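Local coordinates for protein transcobalamin-1 (Homo sapiens, PDB 4KKI) that carries vitamin B12, binding it with femtomolar affinity and shielding it from the acid of the stomach, at residues 98-103 and 150-155; 190-195 and 251-256; 61-66 and 300-305; 137-142 and 397-402. All coordinates share one frame; numbering follows the deposited sequence.

Contact 1 (98-103 and 150-155); sequences IILALG and DVLALC
L100 and A153 make the close part of this helix-to-helix packing inside the alpha6-alpha6 barrel, where helix 92-102 lies against helix 144-156 without any hydrogen bond between the two segments. The backbones come together at the same pair, their CA atoms 6.2 Å apart, and such an approach is possible because A153, with its CB directed at the facing helix, carries nothing beyond a methyl. L100 fills the remaining distance. Its CG stands beside the backbone N and anti to the carbonyl carbon (chi1 -66°), which carries one branch over to A153; L100 CD2 lies 3.9 Å from A153 CA. The other branch packs more loosely: L100 CD1 stops 4.4 Å from L152 CD2. I99 CG2 stays 4.8 Å from A153 CB, and I99 rests on L122 of helix 118-135 instead. This looser flank is closed by protein rather than by solvent: L122 also covers A153, and L59 and F157 lie on L100. The L100 side chain is about 9 Å from the bound cyanocobalamin. The methyl of A153 touches two atoms of one leucine, with CB 4.0 Å from L100 CD2 and 4.1 Å from L100 CG.

Contact 2 (190-195 and 251-256); sequences MAVLAL and LFVSSD
L193 and V253 face each other with their CA atoms 7.5 Å apart, and one residue back on the helix V192 stands 7.9 Å from S254, CA to CA, a spacing that side chains must bridge. V253 CG2 is the methyl on which both V192 and L193 converge. A chi1 of -53° sets V253 CG1 anti to the carbonyl carbon, which leaves CG2 between N and C, turned to helix 185-203. CD2 is the L193 branch that meets it, 4.0 Å from V253 CG2, and the two side chains cross at about a right angle. V192 approaches less closely, its CG1 being 4.4 Å from V253 CG2. V192 CG1 also lies 4.2 Å from S254 OG, a hydroxyl hydrogen-bonded to the carbonyl oxygen of A250. Everything between the segments is thus van der Waals packing. V253 itself is partly exposed, and its carbonyl oxygen bonds a diethylene glycol probably left from crystallisation. Within the alpha6-alpha6 barrel, helix 185-203 here packs on the end of helix 244-252, whose Q249 and A250 meet L193 and V192; L224 and V225 of helix 213-229 pack on V192 and S254, and helix 144-156 touches M190 and A191.

Contact 3 (61-66 and 300-305); sequences LKLVGI and LDINKD
L63 CD1 meets I302 CG1 at 3.7 Å, and this one methyl-to-methylene touch is the heart of the contact between the end of helix 55-63 and the loop after helix 284-294. The side chains cross at about a right angle. L63 directs its CG opposite the backbone N (chi1 -156°), and the CD1 branch is thereby brought to the loop, where L63 CD1 also skirts D301 at 4.5 Å from D301 CB. In the next shell, F299 of the loop and P292 of helix 284-294 pack on L63. D301, exposed to solvent, bonds through OD2 to the backbone N of T298, a hydrogen bond that ties it to the residues just before it. Farther along, N303 OD1 accepts from D305 N at 3.2 Å in an Asx turn, though D305 is poorly ordered. On the helix side, the backbone turns out of the helix in the residues that follow. L61 O takes two backbone donors from opposite faces of its plane, V64 N at 3.1 Å and I66 N at 2.8 Å. G65 N returns to K62 O at 3.1 Å, and G65 has a positive phi of 72°. That pair of bonds, I66 to L61 and G65 to K62, defines a Schellman motif ending helix 55-63.

Contact 4 (137-142 and 397-402); sequences NGTPLT and NDRTYW
T139 and R399 come together through their first torsions: chi1 of -53° sets T139 OG1 beside its own backbone N, opposite the carbonyl carbon, and R399 likewise starts its chain beside N (chi1 -46°). A bend at chi3 (82°) then turns the arginine, and its aliphatic part crosses the threonine obliquely. T139 OG1 rests on this stem, 3.3 Å from R399 CD and 3.6 Å from R399 CG. It also lies at the edge of the guanidinium, near its plane, 3.5 Å from R399 NE. The T139 methyl is a looser companion, with CG2 4.2 Å from R399 CG. This is the seam between the two globular domains of the cobalamin carrier: segment 137-142 belongs to the loop joining helices 118-135 and 144-156 of the alpha domain, and segment 397-402 leads into strand 400-406 of the beta domain. Cyanocobalamin is held from both segments, since T142 O and W402 O each form a hydrogen bond to it. R399 also touches Y433, a binding residue, and K175, so an alanine here would strip away the stem beneath T139 OG1 and is likely to open a gap between the loop and the beta domain, leaving Y433 without this side-chain neighbour. Farther along the seam, a water links P140 and N397: it donates to P140 O at 3.1 Å, while its link to N397 OD1 is modelled so short that the length is doubtful. N397 packs in addition against N132 and H136, and N397 O lies 4.2 Å from T139 OG1.

How the contacts relate
Contacts 1, 2 and 3 touch one another within the alpha domain, and contact 4 stands apart, about 33 Å from contact 3 between centres. Helix 144-156 of contact 1 packs on helix 185-203 of contact 2 through L152 and A194. L300 gathers all three, its CD2 lying 3.8 Å from L152 CD1 and its CD1 3.7 Å from V253 CG1. Contact 1 is the most enclosed, joining helix to helix, whereas contacts 2 and 3 run from a helix to a loop and reach partly exposed or exposed residues. Hydrocarbon packing dominates these three; the partly buried domain seam at 137-142 and 397-402 instead uses a hydroxyl, an arginine and a bridging water.

Contact 1 (98-103 and 150-155)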
loop_
_atom_site.group_PDB
_atom_site.type_symbol
_atom_site.label_atom_id
_atom_site.label_comp_id
_atom_site.label_asym_id
_atom_site.label_seq_id
_atom_site.Cartn_x
_atom_site.Cartn_y
_atom_site.Cartn_z
ATOM N N ILE A 98 -8.884 6.334 6.434
ATOM C CA ILE A 98 -10.168 7.017 6.514
ATOM C C ILE A 98 -9.970 8.450 6.983
ATOM O O ILE A 98 -10.492 9.390 6.384
ATOM C CB ILE A 98 -11.141 6.288 7.455
ATOM C CG1 ILE A 98 -11.619 4.990 6.804
ATOM C CG2 ILE A 98 -12.337 7.170 7.790
ATOM C CD1 ILE A 98 -12.551 4.182 7.670
ATOM N N ILE A 99 -9.191 8.608 8.047
ATOM C CA ILE A 99 -8.901 9.922 8.598
ATOM C C ILE A 99 -8.161 10.788 7.579
ATOM O O ILE A 99 -8.479 11.966 7.410
ATOM C CB ILE A 99 -8.087 9.814 9.905
ATOM C CG1 ILE A 99 -8.896 9.058 10.964
ATOM C CG2 ILE A 99 -7.688 11.195 10.407
ATOM C CD1 ILE A 99 -8.163 8.828 12.270
ATOM N N LEU A 100 -7.188 10.195 6.893
ATOM C CA LEU A 100 -6.418 10.920 5.888
ATOM C C LEU A 100 -7.311 11.374 4.740
ATOM O O LEU A 100 -7.255 12.529 4.323
ATOM C CB LEU A 100 -5.266 10.067 5.352
ATOM C CG LEU A 100 -4.151 9.708 6.338
ATOM C CD1 LEU A 100 -3.166 8.746 5.690
ATOM C CD2 LEU A 100 -3.439 10.956 6.843
ATOM N N ALA A 101 -8.138 10.460 4.241
ATOM C CA ALA A 101 -9.055 10.771 3.149
ATOM C C ALA A 101 -10.068 11.855 3.528
ATOM O O ALA A 101 -10.413 12.700 2.707
ATOM C CB ALA A 101 -9.775 9.514 2.686
ATOM N N LEU A 102 -10.536 11.828 4.772
ATOM C CA LEU A 102 -11.539 12.789 5.221
ATOM C C LEU A 102 -10.937 14.160 5.518
ATOM O O LEU A 102 -11.652 15.160 5.565
ATOM C CB LEU A 102 -12.276 12.268 6.461
ATOM C CG LEU A 102 -13.301 11.149 6.258
ATOM C CD1 LEU A 102 -13.780 10.611 7.599
ATOM C CD2 LEU A 102 -14.480 11.639 5.425
ATOM N N GLY A 103 -9.625 14.207 5.714
ATOM C CA GLY A 103 -8.983 15.435 6.140
ATOM C C GLY A 103 -7.845 15.927 5.269
ATOM O O GLY A 103 -6.948 16.610 5.765
ATOM N N ASP A 150 -0.493 4.745 10.680
ATOM C CA ASP A 150 -1.029 5.180 11.968
ATOM C C ASP A 150 -0.312 6.417 12.494
ATOM O O ASP A 150 -0.948 7.413 12.840
ATOM C CB ASP A 150 -0.938 4.055 12.998
ATOM C CG ASP A 150 -1.774 2.852 12.622
ATOM O OD1 ASP A 150 -2.765 3.023 11.881
ATOM O OD2 ASP A 150 -1.436 1.734 13.063
ATOM N N VAL A 151 1.012 6.341 12.556
ATOM C CA VAL A 151 1.818 7.457 13.030
ATOM C C VAL A 151 1.625 8.682 12.141
ATOM O O VAL A 151 1.500 9.802 12.635
ATOM C CB VAL A 151 3.313 7.084 13.094
ATOM C CG1 VAL A 151 4.153 8.289 13.495
ATOM C CG2 VAL A 151 3.525 5.935 14.067
ATOM N N LEU A 152 1.581 8.459 10.830
ATOM C CA LEU A 152 1.405 9.544 9.869
ATOM C C LEU A 152 0.102 10.300 10.112
ATOM O O LEU A 152 0.093 11.530 10.188
ATOM C CB LEU A 152 1.442 9.002 8.436
ATOM C CG LEU A 152 1.196 9.996 7.297
ATOM C CD1 LEU A 152 2.204 11.135 7.338
ATOM C CD2 LEU A 152 1.240 9.286 5.947
ATOM N N ALA A 153 -0.990 9.555 10.244
ATOM C CA ALA A 153 -2.307 10.145 10.458
ATOM C C ALA A 153 -2.399 10.872 11.800
ATOM O O ALA A 153 -2.907 11.991 11.870
ATOM C CB ALA A 153 -3.388 9.079 10.353
ATOM N N LEU A 154 -1.907 10.233 12.858
ATOM C CA LEU A 154 -1.902 10.836 14.188
ATOM C C LEU A 154 -1.053 12.102 14.225
ATOM O O LEU A 154 -1.392 13.071 14.905
ATOM C CB LEU A 154 -1.394 9.838 15.231
ATOM C CG LEU A 154 -2.295 8.636 15.515
ATOM C CD1 LEU A 154 -1.588 7.636 16.418
ATOM C CD2 LEU A 154 -3.605 9.092 16.135
ATOM N N CYS A 155 0.052 12.084 13.486
ATOM C CA CYS A 155 0.949 13.231 13.404
ATOM C C CYS A 155 0.328 14.402 12.644
ATOM O O CYS A 155 0.377 15.545 13.100
ATOM C CB CYS A 155 2.268 12.823 12.744
ATOM S SG CYS A 155 3.349 14.201 12.350
#

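Contact 2 (190-195 and 251-256)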
loop_
_atom_site.group_PDB
_atom_site.type_symbol
_atom_site.label_atom_id
_atom_site.label_comp_id
_atom_site.label_asym_id
_atom_site.label_seq_id
_atom_site.Cartn_x
_atom_site.Cartn_y
_atom_site.Cartn_z
ATOM N N MET A 190 6.486 4.294 3.441
ATOM C CA MET A 190 5.451 4.831 4.314
ATOM C C MET A 190 6.038 5.218 5.670
ATOM O O MET A 190 5.616 6.203 6.280
ATOM C CB MET A 190 4.294 3.842 4.483
ATOM C CG MET A 190 3.030 4.474 5.074
ATOM S SD MET A 190 2.376 5.822 4.059
ATOM C CE MET A 190 1.929 4.939 2.564
ATOM N N ALA A 191 7.021 4.449 6.130
ATOM C CA ALA A 191 7.717 4.763 7.375
ATOM C C ALA A 191 8.452 6.094 7.254
ATOM O O ALA A 191 8.401 6.925 8.159
ATOM C CB ALA A 191 8.685 3.648 7.744
ATOM N N VAL A 192 9.128 6.292 6.127
ATOM C CA VAL A 192 9.814 7.550 5.856
ATOM C C VAL A 192 8.850 8.733 5.884
ATOM O O VAL A 192 9.162 9.781 6.452
ATOM C CB VAL A 192 10.552 7.511 4.503
ATOM C CG1 VAL A 192 10.940 8.913 4.057
ATOM C CG2 VAL A 192 11.781 6.618 4.603
ATOM N N LEU A 193 7.676 8.562 5.286
ATOM C CA LEU A 193 6.677 9.628 5.268
ATOM C C LEU A 193 6.197 9.929 6.682
ATOM O O LEU A 193 6.000 11.089 7.049
ATOM C CB LEU A 193 5.490 9.247 4.378
ATOM C CG LEU A 193 5.761 9.168 2.875
ATOM C CD1 LEU A 193 4.567 8.574 2.152
ATOM C CD2 LEU A 193 6.090 10.546 2.320
ATOM N N ALA A 194 6.021 8.874 7.471
ATOM C CA ALA A 194 5.572 9.010 8.852
ATOM C C ALA A 194 6.640 9.667 9.719
ATOM O O ALA A 194 6.359 10.618 10.448
ATOM C CB ALA A 194 5.188 7.650 9.420
ATOM N N LEU A 195 7.864 9.155 9.635
ATOM C CA LEU A 195 8.975 9.687 10.417
ATOM C C LEU A 195 9.255 11.144 10.068
ATOM O O LEU A 195 9.629 11.941 10.930
ATOM C CB LEU A 195 10.234 8.839 10.210
ATOM C CG LEU A 195 10.178 7.396 10.724
ATOM C CD1 LEU A 195 11.419 6.613 10.311
ATOM C CD2 LEU A 195 10.005 7.368 12.236
ATOM N N LEU A 251 11.071 9.722 -1.241
ATOM C CA LEU A 251 12.270 10.394 -1.730
ATOM C C LEU A 251 12.030 11.886 -1.965
ATOM O O LEU A 251 12.954 12.694 -1.847
ATOM C CB LEU A 251 12.791 9.726 -3.008
ATOM C CG LEU A 251 13.279 8.279 -2.872
ATOM C CD1 LEU A 251 13.770 7.753 -4.210
ATOM C CD2 LEU A 251 14.373 8.165 -1.817
ATOM N N PHE A 252 10.791 12.243 -2.300
ATOM C CA PHE A 252 10.405 13.644 -2.468
ATOM C C PHE A 252 10.686 14.458 -1.210
ATOM O O PHE A 252 11.169 15.585 -1.285
ATOM C CB PHE A 252 8.912 13.768 -2.803
ATOM C CG PHE A 252 8.577 13.500 -4.244
ATOM C CD1 PHE A 252 9.569 13.186 -5.159
ATOM C CD2 PHE A 252 7.266 13.578 -4.684
ATOM C CE1 PHE A 252 9.256 12.945 -6.483
ATOM C CE2 PHE A 252 6.947 13.342 -6.007
ATOM C CZ PHE A 252 7.944 13.024 -6.909
ATOM N N VAL A 253 10.380 13.877 -0.052
ATOM C CA VAL A 253 10.462 14.605 1.208
ATOM C C VAL A 253 11.767 14.355 1.961
ATOM O O VAL A 253 11.962 14.877 3.059
ATOM C CB VAL A 253 9.277 14.255 2.134
ATOM C CG1 VAL A 253 7.957 14.459 1.402
ATOM C CG2 VAL A 253 9.397 12.824 2.639
ATOM N N SER A 254 12.658 13.563 1.373
ATOM C CA SER A 254 13.897 13.195 2.052
ATOM C C SER A 254 15.152 13.466 1.217
ATOM O O SER A 254 16.069 12.645 1.172
ATOM C CB SER A 254 13.846 11.731 2.504
ATOM O OG SER A 254 13.631 10.856 1.411
ATOM N N SER A 255 15.197 14.631 0.582
ATOM C CA SER A 255 16.337 15.025 -0.240
ATOM C C SER A 255 17.591 15.283 0.585
ATOM O O SER A 255 18.667 15.478 0.043
ATOM C CB SER A 255 16.001 16.267 -1.055
ATOM O OG SER A 255 14.617 16.541 -1.013
ATOM N N ASP A 256 17.443 15.275 1.898
ATOM C CA ASP A 256 18.557 15.477 2.810
ATOM C C ASP A 256 19.537 14.317 2.767
ATOM O O ASP A 256 20.697 14.459 3.152
ATOM C CB ASP A 256 18.033 15.612 4.238
ATOM C CG ASP A 256 17.390 16.955 4.501
ATOM O OD1 ASP A 256 17.286 17.771 3.558
ATOM O OD2 ASP A 256 16.986 17.187 5.656
#

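Contact 3 (61-66 and 300-305)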
loop_
_atom_site.group_PDB
_atom_site.type_symbol
_atom_site.label_atom_id
_atom_site.label_comp_id
_atom_site.label_asym_id
_atom_site.label_seq_id
_atom_site.Cartn_x
_atom_site.Cartn_y
_atom_site.Cartn_z
ATOM N N LEU A 61 -7.156 11.111 -5.101
ATOM C CA LEU A 61 -7.687 12.168 -5.954
ATOM C C LEU A 61 -7.660 13.543 -5.290
ATOM O O LEU A 61 -7.240 14.527 -5.902
ATOM C CB LEU A 61 -9.111 11.821 -6.393
ATOM C CG LEU A 61 -9.196 10.616 -7.332
ATOM C CD1 LEU A 61 -10.629 10.142 -7.493
ATOM C CD2 LEU A 61 -8.589 10.963 -8.682
ATOM N N LYS A 62 -8.110 13.610 -4.041
ATOM C CA LYS A 62 -8.159 14.880 -3.321
ATOM C C LYS A 62 -6.755 15.443 -3.123
ATOM O O LYS A 62 -6.555 16.659 -3.099
ATOM C CB LYS A 62 -8.878 14.715 -1.977
ATOM C CG LYS A 62 -10.340 14.301 -2.110
ATOM C CD LYS A 62 -11.272 15.244 -1.367
ATOM C CE LYS A 62 -11.061 15.176 0.136
ATOM N NZ LYS A 62 -11.991 16.093 0.854
ATOM N N LEU A 63 -5.784 14.544 -3.010
ATOM C CA LEU A 63 -4.394 14.922 -2.808
ATOM C C LEU A 63 -3.816 15.672 -4.010
ATOM O O LEU A 63 -2.924 16.507 -3.860
ATOM C CB LEU A 63 -3.564 13.675 -2.513
ATOM C CG LEU A 63 -2.266 13.885 -1.740
ATOM C CD1 LEU A 63 -2.515 14.720 -0.494
ATOM C CD2 LEU A 63 -1.691 12.534 -1.373
ATOM N N VAL A 64 -4.329 15.374 -5.200
ATOM C CA VAL A 64 -3.886 16.060 -6.410
ATOM C C VAL A 64 -4.921 17.083 -6.891
ATOM O O VAL A 64 -4.906 17.503 -8.048
ATOM C CB VAL A 64 -3.538 15.064 -7.538
ATOM C CG1 VAL A 64 -2.447 14.111 -7.073
ATOM C CG2 VAL A 64 -4.768 14.285 -7.970
ATOM N N GLY A 65 -5.813 17.481 -5.991
ATOM C CA GLY A 65 -6.791 18.512 -6.291
ATOM C C GLY A 65 -7.867 18.038 -7.243
ATOM O O GLY A 65 -8.307 18.775 -8.122
ATOM N N ILE A 66 -8.288 16.791 -7.075
ATOM C CA ILE A 66 -9.352 16.241 -7.898
ATOM C C ILE A 66 -10.498 15.733 -7.032
ATOM O O ILE A 66 -10.294 14.940 -6.113
ATOM C CB ILE A 66 -8.851 15.095 -8.785
ATOM C CG1 ILE A 66 -7.814 15.603 -9.786
ATOM C CG2 ILE A 66 -10.012 14.453 -9.521
ATOM C CD1 ILE A 66 -7.280 14.521 -10.701
ATOM N N LEU A 300 2.334 14.192 2.826
ATOM C CA LEU A 300 2.648 15.313 3.709
ATOM C C LEU A 300 2.027 16.626 3.243
ATOM O O LEU A 300 2.090 17.634 3.946
ATOM C CB LEU A 300 4.159 15.475 3.865
ATOM C CG LEU A 300 4.882 14.294 4.511
ATOM C CD1 LEU A 300 6.349 14.623 4.704
ATOM C CD2 LEU A 300 4.231 13.921 5.834
ATOM N N ASP A 301 1.426 16.612 2.056
ATOM C CA ASP A 301 0.750 17.796 1.531
ATOM C C ASP A 301 -0.667 17.915 2.081
ATOM O O ASP A 301 -1.415 18.819 1.713
ATOM C CB ASP A 301 0.730 17.767 0.004
ATOM C CG ASP A 301 2.111 17.907 -0.589
ATOM O OD1 ASP A 301 2.948 18.597 0.026
ATOM O OD2 ASP A 301 2.363 17.322 -1.663
ATOM N N ILE A 302 -1.027 16.991 2.966
ATOM C CA ILE A 302 -2.316 17.032 3.638
ATOM C C ILE A 302 -2.351 18.148 4.681
ATOM O O ILE A 302 -1.709 18.059 5.730
ATOM C CB ILE A 302 -2.640 15.680 4.300
ATOM C CG1 ILE A 302 -2.834 14.604 3.231
ATOM C CG2 ILE A 302 -3.881 15.793 5.168
ATOM C CD1 ILE A 302 -3.047 13.211 3.784
ATOM N N ASN A 303 -3.090 19.208 4.373
ATOM C CA ASN A 303 -3.265 20.321 5.296
ATOM C C ASN A 303 -4.695 20.316 5.824
ATOM O O ASN A 303 -5.625 20.727 5.127
ATOM C CB ASN A 303 -2.948 21.646 4.597
ATOM C CG ASN A 303 -2.746 22.797 5.572
ATOM O OD1 ASN A 303 -3.218 22.758 6.708
ATOM N ND2 ASN A 303 -2.044 23.833 5.123
ATOM N N LYS A 304 -4.869 19.840 7.053
ATOM C CA LYS A 304 -6.199 19.688 7.639
ATOM C C LYS A 304 -6.899 21.030 7.843
ATOM O O LYS A 304 -8.128 21.094 7.890
ATOM C CB LYS A 304 -6.126 18.918 8.961
ATOM C CG LYS A 304 -5.549 19.707 10.124
ATOM C CD LYS A 304 -5.437 18.843 11.368
ATOM C CE LYS A 304 -5.272 19.691 12.616
ATOM N NZ LYS A 304 -6.477 20.532 12.865
ATOM N N ASP A 305 -6.115 22.097 7.958
ATOM C CA ASP A 305 -6.670 23.436 8.126
ATOM C C ASP A 305 -6.758 24.185 6.799
ATOM O O ASP A 305 -6.143 25.239 6.622
ATOM C CB ASP A 305 -5.868 24.234 9.158
ATOM C CG ASP A 305 -6.009 23.677 10.563
ATOM O OD1 ASP A 305 -7.023 23.984 11.227
ATOM O OD2 ASP A 305 -5.109 22.933 11.005
#

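Contact 4 (137-142 and 397-402)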
loop_
_atom_site.group_PDB
_atom_site.type_symbol
_atom_site.label_atom_id
_atom_site.label_comp_id
_atom_site.label_asym_id
_atom_site.label_seq_id
_atom_site.Cartn_x
_atom_site.Cartn_y
_atom_site.Cartn_z
ATOM N N ASN A 137 6.218 -11.168 20.505
ATOM C CA ASN A 137 7.586 -11.219 19.982
ATOM C C ASN A 137 7.901 -10.162 18.916
ATOM O O ASN A 137 8.770 -10.361 18.066
ATOM C CB ASN A 137 7.891 -12.634 19.461
ATOM C CG ASN A 137 9.380 -12.936 19.396
ATOM O OD1 ASN A 137 10.170 -12.429 20.192
ATOM N ND2 ASN A 137 9.766 -13.772 18.437
ATOM N N GLY A 138 7.186 -9.041 18.968
ATOM C CA GLY A 138 7.454 -7.921 18.088
ATOM C C GLY A 138 6.578 -7.852 16.849
ATOM O O GLY A 138 6.752 -6.967 16.017
ATOM N N THR A 139 5.641 -8.785 16.716
ATOM C CA THR A 139 4.723 -8.782 15.579
ATOM C C THR A 139 3.461 -7.986 15.903
ATOM O O THR A 139 2.760 -8.290 16.868
ATOM C CB THR A 139 4.326 -10.213 15.156
ATOM O OG1 THR A 139 5.506 -10.989 14.931
ATOM C CG2 THR A 139 3.503 -10.186 13.885
ATOM N N PRO A 140 3.168 -6.955 15.098
ATOM C CA PRO A 140 1.953 -6.162 15.303
ATOM C C PRO A 140 0.709 -6.942 14.896
ATOM O O PRO A 140 0.822 -8.064 14.403
ATOM C CB PRO A 140 2.160 -4.965 14.374
ATOM C CG PRO A 140 3.051 -5.480 13.301
ATOM C CD PRO A 140 3.970 -6.458 13.968
ATOM N N LEU A 141 -0.463 -6.354 15.119
ATOM C CA LEU A 141 -1.716 -6.971 14.705
ATOM C C LEU A 141 -1.767 -7.066 13.189
ATOM O O LEU A 141 -2.258 -8.048 12.633
ATOM C CB LEU A 141 -2.908 -6.165 15.227
ATOM C CG LEU A 141 -3.215 -6.305 16.719
ATOM C CD1 LEU A 141 -4.301 -5.328 17.146
ATOM C CD2 LEU A 141 -3.624 -7.736 17.035
ATOM N N THR A 142 -1.245 -6.039 12.525
ATOM C CA THR A 142 -1.193 -6.010 11.071
ATOM C C THR A 142 0.249 -6.023 10.560
ATOM O O THR A 142 0.836 -7.086 10.367
ATOM C CB THR A 142 -1.931 -4.784 10.503
ATOM O OG1 THR A 142 -1.320 -3.584 10.993
ATOM C CG2 THR A 142 -3.395 -4.807 10.919
ATOM N N ASN A 397 0.365 -13.832 13.452
ATOM C CA ASN A 397 1.270 -13.964 14.590
ATOM C C ASN A 397 2.408 -14.933 14.304
ATOM O O ASN A 397 3.534 -14.735 14.762
ATOM C CB ASN A 397 0.509 -14.387 15.848
ATOM C CG ASN A 397 -0.286 -13.246 16.460
ATOM O OD1 ASN A 397 0.175 -12.104 16.500
ATOM N ND2 ASN A 397 -1.485 -13.552 16.940
ATOM N N ASP A 398 2.113 -15.977 13.534
ATOM C CA ASP A 398 3.136 -16.933 13.126
ATOM C C ASP A 398 3.992 -16.367 11.997
ATOM O O ASP A 398 5.007 -16.956 11.625
ATOM C CB ASP A 398 2.501 -18.256 12.688
ATOM C CG ASP A 398 1.792 -18.968 13.824
ATOM O OD1 ASP A 398 2.181 -18.763 14.994
ATOM O OD2 ASP A 398 0.843 -19.733 13.547
ATOM N N ARG A 399 3.570 -15.224 11.459
ATOM C CA ARG A 399 4.283 -14.553 10.375
ATOM C C ARG A 399 4.405 -15.464 9.154
ATOM O O ARG A 399 5.430 -15.481 8.473
ATOM C CB ARG A 399 5.661 -14.069 10.848
ATOM C CG ARG A 399 5.624 -13.351 12.193
ATOM C CD ARG A 399 7.001 -12.890 12.654
ATOM N NE ARG A 399 7.400 -11.628 12.035
ATOM C CZ ARG A 399 8.365 -11.511 11.131
ATOM N NH1 ARG A 399 9.039 -12.583 10.738
ATOM N NH2 ARG A 399 8.658 -10.323 10.621
ATOM N N THR A 400 3.346 -16.221 8.886
ATOM C CA THR A 400 3.326 -17.161 7.774
ATOM C C THR A 400 2.305 -16.740 6.727
ATOM O O THR A 400 1.291 -16.126 7.055
ATOM C CB THR A 400 2.966 -18.578 8.248
ATOM O OG1 THR A 400 1.637 -18.577 8.786
ATOM C CG2 THR A 400 3.940 -19.051 9.313
ATOM N N TYR A 401 2.568 -17.080 5.467
ATOM C CA TYR A 401 1.642 -16.756 4.387
ATOM C C TYR A 401 1.906 -17.588 3.137
ATOM O O TYR A 401 2.937 -18.249 3.023
ATOM C CB TYR A 401 1.723 -15.271 4.037
ATOM C CG TYR A 401 2.954 -14.885 3.245
ATOM C CD1 TYR A 401 4.207 -14.849 3.844
ATOM C CD2 TYR A 401 2.860 -14.546 1.900
ATOM C CE1 TYR A 401 5.334 -14.493 3.124
ATOM C CE2 TYR A 401 3.980 -14.187 1.173
ATOM C CZ TYR A 401 5.214 -14.162 1.790
ATOM O OH TYR A 401 6.332 -13.805 1.070
ATOM N N TRP A 402 0.962 -17.549 2.202
ATOM C CA TRP A 402 1.132 -18.216 0.919
ATOM C C TRP A 402 1.715 -17.243 -0.101
ATOM O O TRP A 402 1.169 -16.163 -0.327
ATOM C CB TRP A 402 -0.197 -18.790 0.420
ATOM C CG TRP A 402 -0.716 -19.922 1.258
ATOM C CD1 TRP A 402 -1.693 -19.859 2.210
ATOM C CD2 TRP A 402 -0.281 -21.286 1.223
ATOM N NE1 TRP A 402 -1.894 -21.098 2.768
ATOM C CE2 TRP A 402 -1.037 -21.995 2.177
ATOM C CE3 TRP A 402 0.679 -21.981 0.475
ATOM C CZ2 TRP A 402 -0.870 -23.359 2.407
ATOM C CZ3 TRP A 402 0.845 -23.337 0.704
ATOM C CH2 TRP A 402 0.075 -24.011 1.662
HETATM O O HOH W 1 -0.436 -10.875 14.371
#